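Local coordinates for amidohydrolase (Thermotoga maritima, PDB 3OOQ), which probably acts as a metal-dependent hydrolase of the amidohydrolase superfamily, possibly an allantoinase, at residues F[6-17]-F[45-56]; F[315-323]-F[364-372]. All blocks are in the same frame, centred on the assembly; numbering follows the deposited sequence.

Interaction 1: F[6-17]-F[45-56]; sequences KILFKNATVFPI and AEIVDLTGKFLF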
loop_
_atom_site.group_PDB
_atom_site.type_symbol
_atom_site.label_atom_id
_atom_site.label_comp_id
_atom_site.label_asym_id
_atom_site.label_seq_id
_atom_site.Cartn_x
_atom_site.Cartn_y
_atom_site.Cartn_z
ATOM N N LYS F 6 27.515 -60.817 -4.072
ATOM C CA LYS F 6 28.293 -60.154 -3.031
ATOM C C LYS F 6 29.373 -59.309 -3.701
ATOM O O LYS F 6 29.761 -59.581 -4.844
ATOM C CB LYS F 6 28.929 -61.184 -2.090
ATOM C CG LYS F 6 27.930 -62.085 -1.388
ATOM C CD LYS F 6 28.595 -63.323 -0.847
ATOM C CE LYS F 6 28.855 -63.249 0.638
ATOM N NZ LYS F 6 27.905 -64.104 1.417
ATOM N N ILE F 7 29.834 -58.272 -3.006
ATOM C CA ILE F 7 30.991 -57.507 -3.449
ATOM C C ILE F 7 32.070 -57.586 -2.380
ATOM O O ILE F 7 31.806 -57.385 -1.193
ATOM C CB ILE F 7 30.656 -56.030 -3.716
ATOM C CG1 ILE F 7 29.648 -55.886 -4.865
ATOM C CG2 ILE F 7 31.917 -55.243 -4.016
ATOM C CD1 ILE F 7 29.092 -54.473 -5.007
ATOM N N LEU F 8 33.290 -57.866 -2.809
ATOM C CA LEU F 8 34.410 -57.958 -1.899
ATOM C C LEU F 8 35.423 -56.878 -2.253
ATOM O O LEU F 8 36.091 -56.948 -3.289
ATOM C CB LEU F 8 35.029 -59.358 -1.975
ATOM C CG LEU F 8 36.246 -59.678 -1.111
ATOM C CD1 LEU F 8 35.992 -59.316 0.366
ATOM C CD2 LEU F 8 36.666 -61.150 -1.278
ATOM N N PHE F 9 35.522 -55.867 -1.400
ATOM C CA PHE F 9 36.475 -54.785 -1.619
ATOM C C PHE F 9 37.805 -55.191 -1.028
ATOM O O PHE F 9 37.884 -55.501 0.158
ATOM C CB PHE F 9 35.983 -53.481 -0.981
ATOM C CG PHE F 9 34.722 -52.936 -1.597
ATOM C CD1 PHE F 9 34.771 -52.194 -2.779
ATOM C CD2 PHE F 9 33.483 -53.155 -0.991
ATOM C CE1 PHE F 9 33.597 -51.684 -3.361
ATOM C CE2 PHE F 9 32.306 -52.635 -1.551
ATOM C CZ PHE F 9 32.369 -51.892 -2.741
ATOM N N LYS F 10 38.852 -55.191 -1.844
ATOM C CA LYS F 10 40.154 -55.715 -1.398
ATOM C C LYS F 10 41.251 -54.657 -1.256
ATOM O O LYS F 10 41.464 -53.844 -2.153
ATOM C CB LYS F 10 40.635 -56.856 -2.330
ATOM C CG LYS F 10 39.669 -58.048 -2.377
ATOM C CD LYS F 10 40.213 -59.367 -1.796
ATOM C CE LYS F 10 41.385 -59.238 -0.814
ATOM N NZ LYS F 10 41.466 -60.459 0.057
ATOM N N ASN F 11 41.950 -54.698 -0.124
ATOM C CA ASN F 11 43.231 -54.006 0.032
ATOM C C ASN F 11 43.169 -52.470 0.044
ATOM O O ASN F 11 44.164 -51.793 -0.222
ATOM C CB ASN F 11 44.253 -54.542 -1.001
ATOM C CG ASN F 11 45.694 -54.243 -0.621
ATOM O OD1 ASN F 11 46.074 -54.292 0.550
ATOM N ND2 ASN F 11 46.503 -53.923 -1.616
ATOM N N ALA F 12 41.997 -51.927 0.370
ATOM C CA ALA F 12 41.861 -50.511 0.677
ATOM C C ALA F 12 42.505 -50.213 2.023
ATOM O O ALA F 12 42.703 -51.115 2.842
ATOM C CB ALA F 12 40.378 -50.121 0.724
ATOM N N THR F 13 42.829 -48.944 2.262
ATOM C CA THR F 13 42.967 -48.468 3.638
ATOM C C THR F 13 41.524 -48.212 4.088
ATOM O O THR F 13 40.849 -47.291 3.590
ATOM C CB THR F 13 43.811 -47.189 3.744
ATOM O OG1 THR F 13 45.111 -47.424 3.188
ATOM C CG2 THR F 13 43.942 -46.730 5.213
ATOM N N VAL F 14 41.054 -49.057 5.003
ATOM C CA VAL F 14 39.670 -49.024 5.469
ATOM C C VAL F 14 39.580 -48.167 6.726
ATOM O O VAL F 14 40.343 -48.373 7.681
ATOM C CB VAL F 14 39.097 -50.467 5.754
ATOM C CG1 VAL F 14 37.620 -50.401 6.197
ATOM C CG2 VAL F 14 39.230 -51.361 4.523
ATOM N N PHE F 15 38.646 -47.217 6.712
ATOM C CA PHE F 15 38.352 -46.364 7.851
ATOM C C PHE F 15 36.976 -46.711 8.433
ATOM O O PHE F 15 35.964 -46.123 8.025
ATOM C CB PHE F 15 38.392 -44.886 7.420
ATOM C CG PHE F 15 39.773 -44.286 7.423
ATOM C CD1 PHE F 15 40.690 -44.589 6.418
ATOM C CD2 PHE F 15 40.151 -43.400 8.420
ATOM C CE1 PHE F 15 41.975 -44.035 6.414
ATOM C CE2 PHE F 15 41.438 -42.835 8.428
ATOM C CZ PHE F 15 42.349 -43.162 7.415
ATOM N N PRO F 16 36.923 -47.661 9.396
ATOM C CA PRO F 16 35.634 -48.005 10.011
ATOM C C PRO F 16 35.007 -46.852 10.808
ATOM O O PRO F 16 33.787 -46.867 11.033
ATOM C CB PRO F 16 35.984 -49.147 10.977
ATOM C CG PRO F 16 37.320 -49.627 10.584
ATOM C CD PRO F 16 38.029 -48.461 9.964
ATOM N N ILE F 17 35.853 -45.905 11.238
ATOM C CA ILE F 17 35.506 -44.713 12.029
ATOM C C ILE F 17 35.380 -45.009 13.501
ATOM O O ILE F 17 35.904 -44.272 14.320
ATOM C CB ILE F 17 34.209 -43.948 11.546
ATOM C CG1 ILE F 17 34.378 -43.366 10.141
ATOM C CG2 ILE F 17 33.817 -42.853 12.558
ATOM C CD1 ILE F 17 35.651 -42.562 9.918
ATOM N N ALA F 45 31.814 -63.865 -4.498
ATOM C CA ALA F 45 31.848 -62.399 -4.526
ATOM C C ALA F 45 32.618 -61.821 -5.714
ATOM O O ALA F 45 33.714 -62.284 -6.030
ATOM C CB ALA F 45 32.438 -61.865 -3.220
ATOM N N GLU F 46 32.034 -60.814 -6.364
ATOM C CA GLU F 46 32.764 -60.017 -7.352
ATOM C C GLU F 46 33.833 -59.259 -6.584
ATOM O O GLU F 46 33.555 -58.668 -5.545
ATOM C CB GLU F 46 31.840 -59.031 -8.075
ATOM C CG GLU F 46 32.512 -58.225 -9.193
ATOM C CD GLU F 46 31.905 -56.833 -9.393
ATOM O OE1 GLU F 46 30.659 -56.676 -9.282
ATOM O OE2 GLU F 46 32.684 -55.889 -9.675
ATOM N N ILE F 47 35.064 -59.283 -7.069
ATOM C CA ILE F 47 36.097 -58.590 -6.328
ATOM C C ILE F 47 36.384 -57.217 -6.936
ATOM O O ILE F 47 36.464 -57.060 -8.149
ATOM C CB ILE F 47 37.378 -59.470 -6.067
ATOM C CG1 ILE F 47 38.544 -59.083 -6.971
ATOM C CG2 ILE F 47 37.064 -60.973 -6.071
ATOM C CD1 ILE F 47 39.459 -58.037 -6.315
ATOM N N VAL F 48 36.481 -56.223 -6.061
ATOM C CA VAL F 48 36.861 -54.882 -6.444
ATOM C C VAL F 48 38.170 -54.568 -5.747
ATOM O O VAL F 48 38.240 -54.487 -4.523
ATOM C CB VAL F 48 35.791 -53.856 -6.041
ATOM C CG1 VAL F 48 36.199 -52.456 -6.473
ATOM C CG2 VAL F 48 34.440 -54.247 -6.646
ATOM N N ASP F 49 39.212 -54.393 -6.543
ATOM C CA ASP F 49 40.532 -54.117 -6.017
ATOM C C ASP F 49 40.658 -52.633 -5.709
ATOM O O ASP F 49 40.489 -51.795 -6.597
ATOM C CB ASP F 49 41.602 -54.585 -7.015
ATOM C CG ASP F 49 42.990 -54.061 -6.686
ATOM O OD1 ASP F 49 43.413 -54.155 -5.522
ATOM O OD2 ASP F 49 43.668 -53.562 -7.614
ATOM N N LEU F 50 40.963 -52.312 -4.457
ATOM C CA LEU F 50 41.081 -50.921 -4.042
ATOM C C LEU F 50 42.463 -50.599 -3.504
ATOM O O LEU F 50 42.620 -49.700 -2.655
ATOM C CB LEU F 50 40.003 -50.550 -3.001
ATOM C CG LEU F 50 38.519 -50.679 -3.379
ATOM C CD1 LEU F 50 37.642 -50.325 -2.184
ATOM C CD2 LEU F 50 38.159 -49.829 -4.589
ATOM N N THR F 51 43.460 -51.339 -3.987
ATOM C CA THR F 51 44.865 -51.046 -3.678
ATOM C C THR F 51 45.171 -49.566 -3.935
ATOM O O THR F 51 44.902 -49.055 -5.026
ATOM C CB THR F 51 45.820 -51.913 -4.541
ATOM O OG1 THR F 51 45.541 -53.297 -4.301
ATOM C CG2 THR F 51 47.293 -51.615 -4.204
ATOM N N GLY F 52 45.710 -48.878 -2.932
ATOM C CA GLY F 52 46.034 -47.459 -3.085
ATOM C C GLY F 52 44.892 -46.496 -2.780
ATOM O O GLY F 52 45.105 -45.280 -2.728
ATOM N N LYS F 53 43.689 -47.036 -2.555
ATOM C CA LYS F 53 42.483 -46.234 -2.317
ATOM C C LYS F 53 42.077 -46.269 -0.834
ATOM O O LYS F 53 42.642 -47.023 -0.046
ATOM C CB LYS F 53 41.316 -46.753 -3.175
ATOM C CG LYS F 53 41.649 -47.055 -4.639
ATOM C CD LYS F 53 41.990 -45.787 -5.409
ATOM C CE LYS F 53 42.486 -46.062 -6.835
ATOM N NZ LYS F 53 42.860 -44.743 -7.424
ATOM N N PHE F 54 41.101 -45.435 -0.465
ATOM C CA PHE F 54 40.596 -45.330 0.903
ATOM C C PHE F 54 39.104 -45.604 0.876
ATOM O O PHE F 54 38.397 -45.079 0.019
ATOM C CB PHE F 54 40.855 -43.932 1.469
ATOM C CG PHE F 54 42.306 -43.620 1.687
ATOM C CD1 PHE F 54 43.216 -43.679 0.637
ATOM C CD2 PHE F 54 42.762 -43.252 2.941
ATOM C CE1 PHE F 54 44.588 -43.395 0.853
ATOM C CE2 PHE F 54 44.118 -42.965 3.170
ATOM C CZ PHE F 54 45.031 -43.043 2.127
ATOM N N LEU F 55 38.630 -46.426 1.804
ATOM C CA LEU F 55 37.225 -46.785 1.863
ATOM C C LEU F 55 36.619 -46.225 3.139
ATOM O O LEU F 55 37.050 -46.574 4.248
ATOM C CB LEU F 55 37.043 -48.304 1.798
ATOM C CG LEU F 55 35.630 -48.843 1.594
ATOM C CD1 LEU F 55 35.036 -48.395 0.268
ATOM C CD2 LEU F 55 35.643 -50.365 1.669
ATOM N N PHE F 56 35.619 -45.356 2.976
ATOM C CA PHE F 56 34.993 -44.668 4.095
ATOM C C PHE F 56 33.522 -45.021 4.137
ATOM O O PHE F 56 32.975 -45.443 3.122
ATOM C CB PHE F 56 35.182 -43.150 3.945
ATOM C CG PHE F 56 36.490 -42.651 4.500
ATOM C CD1 PHE F 56 37.685 -42.906 3.837
ATOM C CD2 PHE F 56 36.527 -41.941 5.697
ATOM C CE1 PHE F 56 38.892 -42.459 4.350
ATOM C CE2 PHE F 56 37.735 -41.475 6.215
ATOM C CZ PHE F 56 38.918 -41.740 5.544
HETATM O O HOH W 1 45.875 -50.004 -0.281
HETATM O O HOH W 2 45.147 -47.404 0.505
#
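Leu-8 and Lys-10 lace strand 7-10 to strand 46-49 as a parallel beta ladder, part of the small beta-domain, built from both chain ends, that accompanies the TIM barrel in many amidohydrolases. The segment axes run 4.7 Å apart at 25°, and Leu-8 N gives a nearly straight bond to Glu-46 O (2.9 Å). The first segment then turns a corner at Asn-11. A second parallel ladder joins Thr-13, Val-14 and Phe-15 to Phe-54 and Leu-55, its register shifted by two residues; the type II turn Leu-50 to Lys-53 takes up the shift, with Gly-52 at a positive phi of 87°. Asn-11 ND2 donates to Thr-51 OG1 (2.9 Å) within the amide plane. That hydroxyl in turn donates to Asp-49 OD1, an oxygen also gripped by Thr-51 N in an Asx turn.

Phe-15 can be followed outward. CB stands over the centre of the Phe-56 ring, 3.7 Å from the centroid. CG comes 3.3 Å from Phe-56 CZ, CD1 and CD2 also lie against CZ, and CE1 reaches past it to Phe-54 CD2; CE2 and the tip CZ again have Phe-56 CZ as nearest partner, more loosely than CG. The rings form an offset stack, with planes at 14°. At the other end of this ladder, a water donates to Lys-53 O (2.6 Å) and is hydrogen-bonded to Thr-13 OG1 (2.7 Å).

Interaction 2: F[315-323]-F[364-372]; sequences ATVQAATAM and WSGHPFDMK
Phe-369 lies against helix 315-321 with its ring facing the backbone of Ala-320, whose CA stands over that face. With CG anti to the carbonyl carbon (chi1 -63°), the ring follows the helix surface: CB touches Ala-320 CB at 3.7 Å, while CE1, near the far end, meets Ala-319 CB at 3.8 Å. The type I turn His-367 to Asp-370 presents this ring, and Phe-369 N donates to His-367 ND1 in the imidazole plane (3.0 Å), which fixes the turn from within. Selenomethionine Met-371 is bent at chi2 and chi3, a fold that brings SE to Val-317 CG2 (3.9 Å) and CE to Ala-320 CB. Thr-316 holds OG1 between its backbone N and carbonyl carbon (chi1 61°), leaving CG2 to approach Trp-364 CH2 at 3.9 Å. An alanine in place of Phe-369 would keep CB on Ala-320 but would probably open a gap beside Ala-319 and over the Ala-320 backbone where the ring now lies. Arg-324 of the second subunit binds both Thr-316 OG1 and Pro-368 O, tying the two segments together from across the subunit interface. Within the chain the contact is largely apolar and rests on shape fit; a polar link comes from the neighbouring subunit.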
loop_
_atom_site.group_PDB
_atom_site.type_symbol
_atom_site.label_atom_id
_atom_site.label_comp_id
_atom_site.label_asym_id
_atom_site.label_seq_id
_atom_site.Cartn_x
_atom_site.Cartn_y
_atom_site.Cartn_z
ATOM N N ALA F 315 31.261 -30.722 2.538
ATOM C CA ALA F 315 31.291 -31.178 3.924
ATOM C C ALA F 315 32.720 -31.487 4.415
ATOM O O ALA F 315 33.085 -31.116 5.548
ATOM C CB ALA F 315 30.385 -32.386 4.108
ATOM N N THR F 316 33.520 -32.161 3.579
ATOM C CA THR F 316 34.899 -32.511 3.974
ATOM C C THR F 316 35.802 -31.301 4.042
ATOM O O THR F 316 36.806 -31.314 4.767
ATOM C CB THR F 316 35.559 -33.589 3.070
ATOM O OG1 THR F 316 35.653 -33.112 1.717
ATOM C CG2 THR F 316 34.743 -34.875 3.109
ATOM N N VAL F 317 35.466 -30.275 3.261
ATOM C CA VAL F 317 36.230 -29.038 3.241
ATOM C C VAL F 317 36.033 -28.295 4.566
ATOM O O VAL F 317 37.010 -27.830 5.177
ATOM C CB VAL F 317 35.854 -28.112 2.042
ATOM C CG1 VAL F 317 36.716 -26.857 2.038
ATOM C CG2 VAL F 317 36.012 -28.835 0.714
ATOM N N GLN F 318 34.778 -28.200 5.005
ATOM C CA GLN F 318 34.465 -27.586 6.288
ATOM C C GLN F 318 35.103 -28.361 7.456
ATOM O O GLN F 318 35.738 -27.763 8.322
ATOM C CB GLN F 318 32.954 -27.493 6.508
ATOM C CG GLN F 318 32.643 -26.858 7.865
ATOM C CD GLN F 318 31.174 -26.647 8.133
ATOM O OE1 GLN F 318 30.795 -25.589 8.631
ATOM N NE2 GLN F 318 30.337 -27.651 7.838
ATOM N N ALA F 319 34.938 -29.681 7.473
ATOM C CA ALA F 319 35.532 -30.495 8.548
ATOM C C ALA F 319 37.043 -30.318 8.588
ATOM O O ALA F 319 37.585 -29.919 9.618
ATOM C CB ALA F 319 35.158 -31.951 8.399
ATOM N N ALA F 320 37.714 -30.561 7.459
ATOM C CA ALA F 320 39.176 -30.408 7.364
ATOM C C ALA F 320 39.674 -29.074 7.907
ATOM O O ALA F 320 40.631 -29.029 8.667
ATOM C CB ALA F 320 39.640 -30.607 5.947
ATOM N N THR F 321 38.996 -27.989 7.537
ATOM C CA THR F 321 39.368 -26.635 7.964
ATOM C C THR F 321 39.361 -26.499 9.487
ATOM O O THR F 321 40.127 -25.708 10.060
ATOM C CB THR F 321 38.432 -25.586 7.326
ATOM O OG1 THR F 321 38.617 -25.607 5.907
ATOM C CG2 THR F 321 38.707 -24.168 7.848
ATOM N N ALA F 322 38.524 -27.288 10.152
ATOM C CA ALA F 322 38.470 -27.206 11.608
ATOM C C ALA F 322 39.788 -27.624 12.257
ATOM O O ALA F 322 40.065 -27.231 13.391
ATOM C CB ALA F 322 37.293 -27.976 12.167
HETATM N N MSE F 323 40.621 -28.371 11.527
HETATM C CA MSE F 323 41.984 -28.702 11.998
HETATM C C MSE F 323 42.859 -27.468 12.202
HETATM O O MSE F 323 43.865 -27.537 12.896
HETATM C CB MSE F 323 42.686 -29.707 11.078
HETATM C CG MSE F 323 41.997 -31.053 11.021
HETATM SE SE MSE F 323 42.962 -32.469 10.068
HETATM C CE MSE F 323 43.045 -31.700 8.264
ATOM N N TRP F 364 37.530 -43.272 -1.909
ATOM C CA TRP F 364 38.273 -42.040 -2.080
ATOM C C TRP F 364 39.659 -42.371 -2.646
ATOM O O TRP F 364 40.249 -43.425 -2.325
ATOM C CB TRP F 364 38.476 -41.358 -0.738
ATOM C CG TRP F 364 37.279 -40.662 -0.191
ATOM C CD1 TRP F 364 36.282 -41.222 0.560
ATOM C CD2 TRP F 364 36.940 -39.272 -0.334
ATOM N NE1 TRP F 364 35.337 -40.274 0.882
ATOM C CE2 TRP F 364 35.718 -39.069 0.357
ATOM C CE3 TRP F 364 37.542 -38.184 -0.987
ATOM C CZ2 TRP F 364 35.085 -37.822 0.422
ATOM C CZ3 TRP F 364 36.911 -36.927 -0.913
ATOM C CH2 TRP F 364 35.697 -36.767 -0.216
ATOM N N SER F 365 40.176 -41.445 -3.450
ATOM C CA SER F 365 41.482 -41.575 -4.083
ATOM C C SER F 365 42.598 -41.393 -3.051
ATOM O O SER F 365 43.716 -41.847 -3.255
ATOM C CB SER F 365 41.626 -40.535 -5.219
ATOM O OG SER F 365 41.827 -39.225 -4.694
ATOM N N GLY F 366 42.268 -40.707 -1.960
ATOM C CA GLY F 366 43.206 -40.390 -0.883
ATOM C C GLY F 366 42.372 -39.963 0.305
ATOM O O GLY F 366 41.136 -40.079 0.273
ATOM N N HIS F 367 43.018 -39.444 1.348
ATOM C CA HIS F 367 42.289 -39.054 2.548
ATOM C C HIS F 367 41.289 -37.918 2.228
ATOM O O HIS F 367 41.647 -36.970 1.528
ATOM C CB HIS F 367 43.259 -38.627 3.652
ATOM C CG HIS F 367 42.626 -38.584 5.011
ATOM N ND1 HIS F 367 41.666 -37.656 5.360
ATOM C CD2 HIS F 367 42.803 -39.368 6.102
ATOM C CE1 HIS F 367 41.275 -37.873 6.603
ATOM N NE2 HIS F 367 41.956 -38.901 7.078
ATOM N N PRO F 368 40.041 -38.008 2.734
ATOM C CA PRO F 368 39.009 -36.991 2.418
ATOM C C PRO F 368 39.339 -35.576 2.881
ATOM O O PRO F 368 38.792 -34.615 2.346
ATOM C CB PRO F 368 37.770 -37.501 3.166
ATOM C CG PRO F 368 37.982 -38.992 3.236
ATOM C CD PRO F 368 39.466 -39.138 3.482
ATOM N N PHE F 369 40.217 -35.444 3.867
ATOM C CA PHE F 369 40.608 -34.119 4.357
ATOM C C PHE F 369 41.835 -33.622 3.613
ATOM O O PHE F 369 42.400 -32.587 3.959
ATOM C CB PHE F 369 40.892 -34.126 5.872
ATOM C CG PHE F 369 39.694 -34.465 6.737
ATOM C CD1 PHE F 369 38.402 -34.486 6.212
ATOM C CD2 PHE F 369 39.866 -34.738 8.108
ATOM C CE1 PHE F 369 37.300 -34.805 7.027
ATOM C CE2 PHE F 369 38.774 -35.066 8.918
ATOM C CZ PHE F 369 37.483 -35.077 8.375
ATOM N N ASP F 370 42.276 -34.388 2.622
ATOM C CA ASP F 370 43.364 -33.949 1.764
ATOM C C ASP F 370 42.680 -33.374 0.551
ATOM O O ASP F 370 41.913 -34.070 -0.130
ATOM C CB ASP F 370 44.298 -35.109 1.376
ATOM C CG ASP F 370 45.524 -34.650 0.562
ATOM O OD1 ASP F 370 45.464 -33.655 -0.192
ATOM O OD2 ASP F 370 46.579 -35.309 0.677
HETATM N N MSE F 371 42.943 -32.100 0.290
HETATM C CA MSE F 371 42.218 -31.399 -0.777
HETATM C C MSE F 371 42.560 -31.928 -2.177
HETATM O O MSE F 371 41.881 -31.600 -3.148
HETATM C CB MSE F 371 42.404 -29.889 -0.673
HETATM C CG MSE F 371 41.774 -29.269 0.596
HETATM SE SE MSE F 371 39.828 -29.610 0.763
HETATM C CE MSE F 371 39.850 -31.049 2.104
ATOM N N LYS F 372 43.583 -32.781 -2.276
ATOM C CA LYS F 372 43.880 -33.404 -3.552
ATOM C C LYS F 372 42.980 -34.605 -3.818
ATOM O O LYS F 372 42.849 -35.047 -4.959
ATOM C CB LYS F 372 45.351 -33.805 -3.636
ATOM C CG LYS F 372 46.267 -32.610 -3.708
ATOM C CD LYS F 372 47.703 -33.032 -3.875
ATOM C CE LYS F 372 48.563 -31.809 -4.115
ATOM N NZ LYS F 372 49.932 -32.028 -3.615
#

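Both segments of interaction 1 precede those of interaction 2 in sequence, and the two centres are about 19 Å apart. They meet through one sheet: strand 54-64, begun in interaction 1, pairs antiparallel with strand 361-364, whose last residue opens 364-372. Phe-54 O lies 2.8 Å from Trp-364 N, a probable hydrogen bond, and Phe-56 CZ packs on Pro-368 CD at 3.4 Å. His-367 meets the Phe-15 ring as well, and Leu-333 of helix 329-334 touches both Phe-56 and Phe-369. Strands 12-14 and 54-64 are thus linked, through the returning C-terminal chain, to helix 315-321 and the subunit interface beside it.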